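Local coordinates for protein beta-d-glucoside glucohydrolase (Hypocrea jecorina, PDB 3ZYZ) that probably hydrolyses terminal, non-reducing beta-D-glucosyl residues to release beta-D-glucose, as a secreted family 3 glycoside hydrolase of cellulose degradation, at residues A155-Y160 with A195-V200; A212-Y217 with N238-T243; S348-G353 with A422-G427. One frame throughout, in Å; residues are numbered along the deposited sequence.

Interaction 1. Residues A155-Y160 with A195-V200; sequences ATAKHY and ANVASV. With BGC (beta-D-glucopyranose), chain D.
Ala157 N donates to Ser199 O across two parallel strands (3.0 Å, 148° at the hydrogen), and Ser199 N returns a weak bond to Ala155 O at 3.1 Å. A CA-H...O contact from Val200 CA to Ala157 O (3.2 Å) carries the pairing one step further. On the face of Ala157 and Val200, side chains close the seam. Val197 lays CG2, set anti to its own backbone N, between the methyls of Ala155 and Ala157, with Ala155 CB 4.0 Å away. Val200 CG1 meets Tyr160 CB at 3.7 Å and lies obliquely to the ring, whose hydroxyl bonds to Thr218 O. Helix 134-150 packs behind the alanines and Val197. A Schellman motif at Asn196 ends helix 178-194, the connection that makes these strands a beta-alpha-beta crossover of the TIM-barrel-like N-terminal domain.

Strand 154-160 then runs on to the bound glucose. Lys158 CG sits over the centre of the His159 ring, and the extended chain beyond it brings NZ to O4 and O3 of the sugar, with Lys158 NZ to BGC O3 2.9 Å. His159 NE2 meets BGC O3 almost straight, 2.7 Å at 177°. The peptide joining these two residues is cis. Gly115 O holds His159 ND1 and Leu110 O holds Lys158 NZ, so both polar ends are positioned from a second shell; Asp61, Arg125, Tyr204, Asp236 and Glu441 complete the sugar site. Apolar packing and backbone bonds thus secure the strand, while Lys158 and His159 present nitrogens to O3 and O4 of the sugar.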
loop_
_atom_site.group_PDB
_atom_site.type_symbol
_atom_site.label_atom_id
_atom_site.label_comp_id
_atom_site.label_asym_id
_atom_site.label_seq_id
_atom_site.Cartn_x
_atom_site.Cartn_y
_atom_site.Cartn_z
ATOM N N ALA A 155 7.612 -1.867 -13.037
ATOM C CA ALA A 155 6.629 -1.484 -12.013
ATOM C C ALA A 155 6.174 -0.053 -12.245
ATOM O O ALA A 155 6.865 0.719 -12.926
ATOM C CB ALA A 155 7.209 -1.644 -10.615
ATOM N N THR A 156 5.020 0.293 -11.681
ATOM C CA THR A 156 4.439 1.618 -11.840
ATOM C C THR A 156 4.008 2.167 -10.490
ATOM O O THR A 156 2.999 1.733 -9.935
ATOM C CB THR A 156 3.211 1.570 -12.799
ATOM O OG1 THR A 156 3.603 0.942 -14.013
ATOM C CG2 THR A 156 2.684 2.967 -13.115
ATOM N N ALA A 157 4.789 3.100 -9.955
ATOM C CA ALA A 157 4.412 3.809 -8.731
ATOM C C ALA A 157 3.215 4.708 -9.020
ATOM O O ALA A 157 3.288 5.593 -9.888
ATOM C CB ALA A 157 5.580 4.622 -8.199
ATOM N N LYS A 158 2.102 4.448 -8.332
ATOM C CA LYS A 158 0.890 5.268 -8.473
ATOM C C LYS A 158 0.297 5.595 -7.081
ATOM O O LYS A 158 0.625 4.911 -6.127
ATOM C CB LYS A 158 -0.120 4.562 -9.397
ATOM C CG LYS A 158 -0.747 3.291 -8.812
ATOM C CD LYS A 158 -1.591 2.558 -9.834
ATOM C CE LYS A 158 -2.533 1.582 -9.153
ATOM N NZ LYS A 158 -3.211 0.656 -10.113
ATOM N N HIS A 159 -0.525 6.637 -6.923
ATOM C CA HIS A 159 -0.895 7.601 -7.959
ATOM C C HIS A 159 -0.320 8.936 -7.582
ATOM O O HIS A 159 -0.528 9.411 -6.461
ATOM C CB HIS A 159 -2.409 7.770 -8.054
ATOM C CG HIS A 159 -3.152 6.486 -8.213
ATOM N ND1 HIS A 159 -3.577 5.740 -7.137
ATOM C CD2 HIS A 159 -3.560 5.822 -9.319
ATOM C CE1 HIS A 159 -4.207 4.664 -7.571
ATOM N NE2 HIS A 159 -4.208 4.690 -8.891
ATOM N N TYR A 160 0.356 9.554 -8.542
ATOM C CA TYR A 160 1.134 10.761 -8.302
ATOM C C TYR A 160 0.368 11.993 -8.778
ATOM O O TYR A 160 0.367 12.286 -9.969
ATOM C CB TYR A 160 2.477 10.627 -9.032
ATOM C CG TYR A 160 3.466 11.737 -8.793
ATOM C CD1 TYR A 160 4.269 11.747 -7.650
ATOM C CD2 TYR A 160 3.638 12.755 -9.730
ATOM C CE1 TYR A 160 5.190 12.756 -7.431
ATOM C CE2 TYR A 160 4.573 13.770 -9.523
ATOM C CZ TYR A 160 5.339 13.767 -8.369
ATOM O OH TYR A 160 6.263 14.774 -8.148
ATOM N N ALA A 195 14.349 3.145 -5.774
ATOM C CA ALA A 195 14.331 1.707 -6.048
ATOM C C ALA A 195 14.452 1.422 -7.551
ATOM O O ALA A 195 14.366 0.280 -7.977
ATOM C CB ALA A 195 13.079 1.055 -5.459
ATOM N N ASN A 196 14.664 2.475 -8.339
ATOM C CA ASN A 196 14.742 2.395 -9.797
ATOM C C ASN A 196 13.422 1.992 -10.458
ATOM O O ASN A 196 13.431 1.297 -11.471
ATOM C CB ASN A 196 15.872 1.469 -10.265
ATOM C CG ASN A 196 17.245 2.012 -9.937
ATOM O OD1 ASN A 196 17.454 3.220 -9.860
ATOM N ND2 ASN A 196 18.189 1.115 -9.742
ATOM N N VAL A 197 12.300 2.435 -9.894
ATOM C CA VAL A 197 10.976 2.107 -10.450
ATOM C C VAL A 197 10.948 2.578 -11.898
ATOM O O VAL A 197 11.521 3.616 -12.219
ATOM C CB VAL A 197 9.821 2.758 -9.633
ATOM C CG1 VAL A 197 9.772 4.252 -9.866
ATOM C CG2 VAL A 197 8.461 2.120 -9.980
ATOM N N ALA A 198 10.302 1.815 -12.767
ATOM C CA ALA A 198 10.413 2.057 -14.212
ATOM C C ALA A 198 9.481 3.154 -14.651
ATOM O O ALA A 198 9.762 3.906 -15.587
ATOM C CB ALA A 198 10.121 0.787 -14.981
ATOM N N SER A 199 8.355 3.239 -13.960
ATOM C CA SER A 199 7.304 4.161 -14.342
ATOM C C SER A 199 6.598 4.730 -13.119
ATOM O O SER A 199 6.641 4.143 -12.027
ATOM C CB SER A 199 6.302 3.457 -15.259
ATOM O OG SER A 199 5.288 4.345 -15.688
ATOM N N VAL A 200 5.970 5.881 -13.320
ATOM C CA VAL A 200 5.173 6.552 -12.316
ATOM C C VAL A 200 3.874 6.910 -13.032
ATOM O O VAL A 200 3.899 7.314 -14.206
ATOM C CB VAL A 200 5.875 7.807 -11.785
ATOM C CG1 VAL A 200 4.892 8.722 -11.055
ATOM C CG2 VAL A 200 7.069 7.420 -10.855
HETATM C C2 BGC D . -7.090 3.567 -11.707
HETATM C C3 BGC D . -5.660 3.087 -11.794
HETATM C C4 BGC D . -5.619 1.891 -12.731
HETATM C C5 BGC D . -6.212 2.251 -14.106
HETATM C C6 BGC D . -6.198 1.077 -15.082
HETATM C C1 BGC D . -7.699 3.815 -13.103
HETATM O O1 BGC D . -9.071 4.111 -12.977
HETATM O O2 BGC D . -7.079 4.738 -10.922
HETATM O O3 BGC D . -5.243 2.734 -10.490
HETATM O O4 BGC D . -4.299 1.407 -12.832
HETATM O O5 BGC D . -7.556 2.680 -13.947
HETATM O O6 BGC D . -7.167 0.130 -14.678
#

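Interaction 2. Residues A212-Y217 with N238-T243; sequences ACEDQY and NAQHTT
The methyl of Ala239 lies alongside Cys213 SG, CB to SG 3.9 Å, the sulfur that is tied by a disulfide to Cys202. The carbonyl of Ala239 is joined to the same residue through a water, which accepts from Cys213 N and donates to Ala239 O (2.8 Å). Gln240 passes Glu214 OE2 with its carbonyl carbon and CG, while the side-chain amide of Gln240 bonds to Ser254 and Ser246. These residues belong to the loop that leaves the barrel strand 232-235 and leads to helix 244-249, so the contact ties the turn before helix 216-226 to the loop after the next strand. His241 N then gives Glu214 OE2 a 2.8 Å bond from above the carboxylate plane, 44° out of it. Thr242 N reaches the same oxygen at 2.9 Å, on its syn side and from the same face. Glu214 gets there by a bend at chi2 (-97°), which turns the carboxylate onto the N-H groups of His241 and Thr242. With an alanine here, those consecutive N-H groups would probably lose their shared acceptor. The modelled distance of Thr242 OG1 from Glu214 OE1, 2.4 Å, is doubtfully short for the hydrogen bond it suggests; the backbone Thr242 O is hydrogen-bonded to Ser246 OG of helix 244-249.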
loop_
_atom_site.group_PDB
_atom_site.type_symbol
_atom_site.label_atom_id
_atom_site.label_comp_id
_atom_site.label_asym_id
_atom_site.label_seq_id
_atom_site.Cartn_x
_atom_site.Cartn_y
_atom_site.Cartn_z
ATOM N N ALA A 212 -3.063 16.861 -12.266
ATOM C CA ALA A 212 -1.803 16.210 -11.930
ATOM C C ALA A 212 -1.047 15.753 -13.172
ATOM O O ALA A 212 0.177 15.776 -13.187
ATOM C CB ALA A 212 -2.028 15.047 -10.980
ATOM N N CYS A 213 -1.768 15.370 -14.221
ATOM C CA CYS A 213 -1.089 14.901 -15.439
ATOM C C CYS A 213 -0.626 16.040 -16.360
ATOM O O CYS A 213 -0.027 15.793 -17.406
ATOM C CB CYS A 213 -1.925 13.848 -16.190
ATOM S SG CYS A 213 -1.896 12.206 -15.358
ATOM N N GLU A 214 -0.876 17.277 -15.926
ATOM C CA GLU A 214 -0.576 18.491 -16.702
ATOM C C GLU A 214 0.344 19.440 -15.929
ATOM O O GLU A 214 0.535 20.585 -16.328
ATOM C CB GLU A 214 -1.876 19.253 -17.021
ATOM C CG GLU A 214 -3.044 18.399 -17.499
ATOM C CD GLU A 214 -3.162 18.368 -18.997
ATOM O OE1 GLU A 214 -2.980 19.438 -19.606
ATOM O OE2 GLU A 214 -3.444 17.278 -19.563
ATOM N N ASP A 215 0.924 18.946 -14.842
ATOM C CA ASP A 215 1.528 19.795 -13.824
ATOM C C ASP A 215 3.047 19.829 -13.946
ATOM O O ASP A 215 3.737 18.910 -13.495
ATOM C CB ASP A 215 1.092 19.298 -12.437
ATOM C CG ASP A 215 1.441 20.266 -11.301
ATOM O OD1 ASP A 215 2.464 20.981 -11.357
ATOM O OD2 ASP A 215 0.690 20.271 -10.308
ATOM N N GLN A 216 3.567 20.900 -14.543
ATOM C CA GLN A 216 5.005 21.021 -14.776
ATOM C C GLN A 216 5.796 20.961 -13.472
ATOM O O GLN A 216 6.809 20.278 -13.398
ATOM C CB GLN A 216 5.336 22.295 -15.563
ATOM C CG GLN A 216 6.752 22.323 -16.142
ATOM C CD GLN A 216 7.013 23.546 -17.005
ATOM O OE1 GLN A 216 7.841 24.400 -16.667
ATOM N NE2 GLN A 216 6.302 23.643 -18.125
ATOM N N TYR A 217 5.326 21.664 -12.441
ATOM C CA TYR A 217 6.032 21.653 -11.147
ATOM C C TYR A 217 6.197 20.240 -10.571
ATOM O O TYR A 217 7.307 19.850 -10.242
ATOM C CB TYR A 217 5.413 22.601 -10.092
ATOM C CG TYR A 217 6.171 22.532 -8.775
ATOM C CD1 TYR A 217 7.476 23.023 -8.679
ATOM C CD2 TYR A 217 5.603 21.943 -7.646
ATOM C CE1 TYR A 217 8.196 22.933 -7.497
ATOM C CE2 TYR A 217 6.307 21.852 -6.451
ATOM C CZ TYR A 217 7.611 22.356 -6.385
ATOM O OH TYR A 217 8.341 22.278 -5.203
ATOM N N ASN A 238 -7.430 7.975 -18.732
ATOM C CA ASN A 238 -8.112 9.192 -19.217
ATOM C C ASN A 238 -7.989 10.361 -18.238
ATOM O O ASN A 238 -8.908 11.153 -18.062
ATOM C CB ASN A 238 -9.573 8.937 -19.606
ATOM C CG ASN A 238 -10.170 10.094 -20.408
ATOM O OD1 ASN A 238 -9.684 10.431 -21.477
ATOM N ND2 ASN A 238 -11.215 10.719 -19.870
ATOM N N ALA A 239 -6.819 10.456 -17.611
ATOM C CA ALA A 239 -6.502 11.525 -16.691
ATOM C C ALA A 239 -5.850 12.688 -17.440
ATOM O O ALA A 239 -5.550 13.724 -16.838
ATOM C CB ALA A 239 -5.580 11.004 -15.594
ATOM N N GLN A 240 -5.624 12.507 -18.746
ATOM C CA GLN A 240 -5.043 13.546 -19.612
ATOM C C GLN A 240 -6.107 14.551 -20.061
ATOM O O GLN A 240 -7.220 14.166 -20.429
ATOM C CB GLN A 240 -4.404 12.893 -20.833
ATOM C CG GLN A 240 -3.538 13.808 -21.690
ATOM C CD GLN A 240 -2.894 13.056 -22.853
ATOM O OE1 GLN A 240 -3.358 11.988 -23.248
ATOM N NE2 GLN A 240 -1.817 13.614 -23.397
ATOM N N HIS A 241 -5.763 15.833 -20.043
ATOM C CA HIS A 241 -6.719 16.865 -20.412
ATOM C C HIS A 241 -6.333 17.690 -21.633
ATOM O O HIS A 241 -7.205 18.186 -22.329
ATOM C CB HIS A 241 -7.005 17.775 -19.217
ATOM C CG HIS A 241 -7.649 17.056 -18.080
ATOM N ND1 HIS A 241 -9.016 16.958 -17.943
ATOM C CD2 HIS A 241 -7.114 16.356 -17.051
ATOM C CE1 HIS A 241 -9.299 16.246 -16.868
ATOM N NE2 HIS A 241 -8.164 15.868 -16.308
ATOM N N THR A 242 -5.036 17.855 -21.883
ATOM C CA THR A 242 -4.609 18.565 -23.089
ATOM C C THR A 242 -3.653 17.734 -23.922
ATOM O O THR A 242 -3.080 16.760 -23.443
ATOM C CB THR A 242 -3.925 19.903 -22.774
ATOM O OG1 THR A 242 -2.735 19.650 -22.018
ATOM C CG2 THR A 242 -4.858 20.838 -21.981
ATOM N N THR A 243 -3.491 18.137 -25.180
ATOM C CA THR A 243 -2.475 17.573 -26.064
ATOM C C THR A 243 -1.104 18.160 -25.762
ATOM O O THR A 243 -0.136 17.422 -25.572
ATOM C CB THR A 243 -2.833 17.842 -27.528
ATOM O OG1 THR A 243 -4.001 17.085 -27.864
ATOM C CG2 THR A 243 -1.690 17.465 -28.465
HETATM O O HOH W 1 -4.525 14.618 -14.346
#

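Interaction 3. Residues S348-G353 with A422-G427; sequences SIAVVG and ASAARG
Ala424 O, lying 3.3 Å from Ala350 CB, is one of two carbonyl oxygens held by Lys428 NZ; the other is Arg426 O. Inside the helix, Arg426 N donates to Ala422 O at 2.9 Å, closing the last turn before the chain leaves helical geometry. Everything that reaches the strand from here is packing. Ala350 pushes its methyl into the end of the helix, where Ala425 CA is 3.6 Å away and Ala425 CB is 4.2 Å from Ala350 CB. Two residues further along the strand, Val352 holds CG1 anti to its backbone N (chi1 172°), which sets CG2 beside that nitrogen, 4.3 Å from Ala424 CB. With alanines on both sides, backbone atoms of the helix come close to the strand. The direction from Ala424 to Gly427 runs 144° from that of strand 348-352. Helix 418-425 is the crossover between the parallel strands 409-413 and 430-437 of the C-terminal domain, and strand 348-352 lies between those two. Helix 462-472 packs on the same face, against Val352 and Ala425, while Ile349 and Val351 point away from helix 418-425, Ile349 meeting Trp519.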
loop_
_atom_site.group_PDB
_atom_site.type_symbol
_atom_site.label_atom_id
_atom_site.label_comp_id
_atom_site.label_asym_id
_atom_site.label_seq_id
_atom_site.Cartn_x
_atom_site.Cartn_y
_atom_site.Cartn_z
ATOM N N SER A 348 -17.390 -26.934 22.217
ATOM C CA SER A 348 -18.202 -26.368 21.141
ATOM C C SER A 348 -17.783 -24.947 20.752
ATOM O O SER A 348 -17.175 -24.225 21.542
ATOM C CB SER A 348 -19.679 -26.383 21.526
ATOM O OG SER A 348 -19.897 -25.579 22.670
ATOM N N ILE A 349 -18.119 -24.574 19.521
ATOM C CA ILE A 349 -17.823 -23.267 18.952
ATOM C C ILE A 349 -19.043 -22.850 18.133
ATOM O O ILE A 349 -19.548 -23.651 17.363
ATOM C CB ILE A 349 -16.602 -23.340 17.987
ATOM C CG1 ILE A 349 -15.294 -23.524 18.759
ATOM C CG2 ILE A 349 -16.520 -22.088 17.104
ATOM C CD1 ILE A 349 -14.056 -23.714 17.859
ATOM N N ALA A 350 -19.525 -21.621 18.315
ATOM C CA ALA A 350 -20.448 -21.025 17.360
ATOM C C ALA A 350 -19.664 -20.154 16.375
ATOM O O ALA A 350 -18.710 -19.470 16.746
ATOM C CB ALA A 350 -21.498 -20.198 18.067
ATOM N N VAL A 351 -20.058 -20.203 15.115
ATOM C CA VAL A 351 -19.497 -19.331 14.101
ATOM C C VAL A 351 -20.677 -18.590 13.506
ATOM O O VAL A 351 -21.655 -19.201 13.082
ATOM C CB VAL A 351 -18.711 -20.119 13.031
ATOM C CG1 VAL A 351 -18.425 -19.251 11.811
ATOM C CG2 VAL A 351 -17.399 -20.659 13.636
ATOM N N VAL A 352 -20.569 -17.266 13.499
ATOM C CA VAL A 352 -21.697 -16.383 13.261
ATOM C C VAL A 352 -21.286 -15.237 12.338
ATOM O O VAL A 352 -20.268 -14.572 12.573
ATOM C CB VAL A 352 -22.179 -15.780 14.604
ATOM C CG1 VAL A 352 -23.242 -14.707 14.379
ATOM C CG2 VAL A 352 -22.682 -16.881 15.545
ATOM N N GLY A 353 -22.088 -15.001 11.306
ATOM C CA GLY A 353 -21.891 -13.842 10.434
ATOM C C GLY A 353 -21.733 -14.267 8.995
ATOM O O GLY A 353 -21.123 -15.305 8.716
ATOM N N ALA A 422 -27.558 -15.225 17.947
ATOM C CA ALA A 422 -27.662 -15.488 19.380
ATOM C C ALA A 422 -28.005 -16.962 19.621
ATOM O O ALA A 422 -27.442 -17.602 20.512
ATOM C CB ALA A 422 -28.699 -14.560 20.033
ATOM N N SER A 423 -28.909 -17.489 18.802
ATOM C CA SER A 423 -29.327 -18.891 18.868
ATOM C C SER A 423 -28.177 -19.870 18.666
ATOM O O SER A 423 -28.084 -20.880 19.362
ATOM C CB SER A 423 -30.401 -19.172 17.818
ATOM O OG SER A 423 -31.678 -18.925 18.349
ATOM N N ALA A 424 -27.321 -19.575 17.691
ATOM C CA ALA A 424 -26.150 -20.395 17.428
ATOM C C ALA A 424 -25.120 -20.274 18.562
ATOM O O ALA A 424 -24.459 -21.246 18.903
ATOM C CB ALA A 424 -25.532 -20.015 16.092
ATOM N N ALA A 425 -25.013 -19.084 19.152
ATOM C CA ALA A 425 -24.031 -18.821 20.207
ATOM C C ALA A 425 -24.432 -19.348 21.596
ATOM O O ALA A 425 -23.566 -19.612 22.435
ATOM C CB ALA A 425 -23.716 -17.334 20.274
ATOM N N ARG A 426 -25.734 -19.490 21.832
ATOM C CA ARG A 426 -26.250 -19.883 23.150
ATOM C C ARG A 426 -25.722 -21.255 23.562
ATOM O O ARG A 426 -25.798 -22.204 22.784
ATOM C CB ARG A 426 -27.784 -19.881 23.166
ATOM C CG ARG A 426 -28.396 -19.610 24.556
ATOM C CD ARG A 426 -29.919 -19.448 24.479
ATOM N NE ARG A 426 -30.300 -18.291 23.669
ATOM C CZ ARG A 426 -30.319 -17.032 24.108
ATOM N NH1 ARG A 426 -29.987 -16.748 25.365
ATOM N NH2 ARG A 426 -30.671 -16.053 23.282
ATOM N N GLY A 427 -25.154 -21.332 24.767
ATOM C CA GLY A 427 -24.675 -22.597 25.341
ATOM C C GLY A 427 -23.311 -23.085 24.870
ATOM O O GLY A 427 -22.784 -24.051 25.427
#

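How the interactions relate
Interactions 1 and 2 belong to the N-terminal barrel domain and touch, Ala212 CB packing on Tyr160 O at 3.8 Å; their centres lie about 17 Å apart. The chain passes from one to the other through strand 199-202, whose Cys202 is joined by a disulfide to Cys213. Interaction 3 is in the C-terminal domain, with its centre about 48 Å from that of interaction 1 and on the opposite side of the chain's centre. Interaction 1 is wholly buried strand pairing beside the sugar; interaction 2, with two partly exposed residues, relies on a carboxylate and water between loops; interaction 3 is helix-on-sheet methyl packing, edged by an exposed glycine.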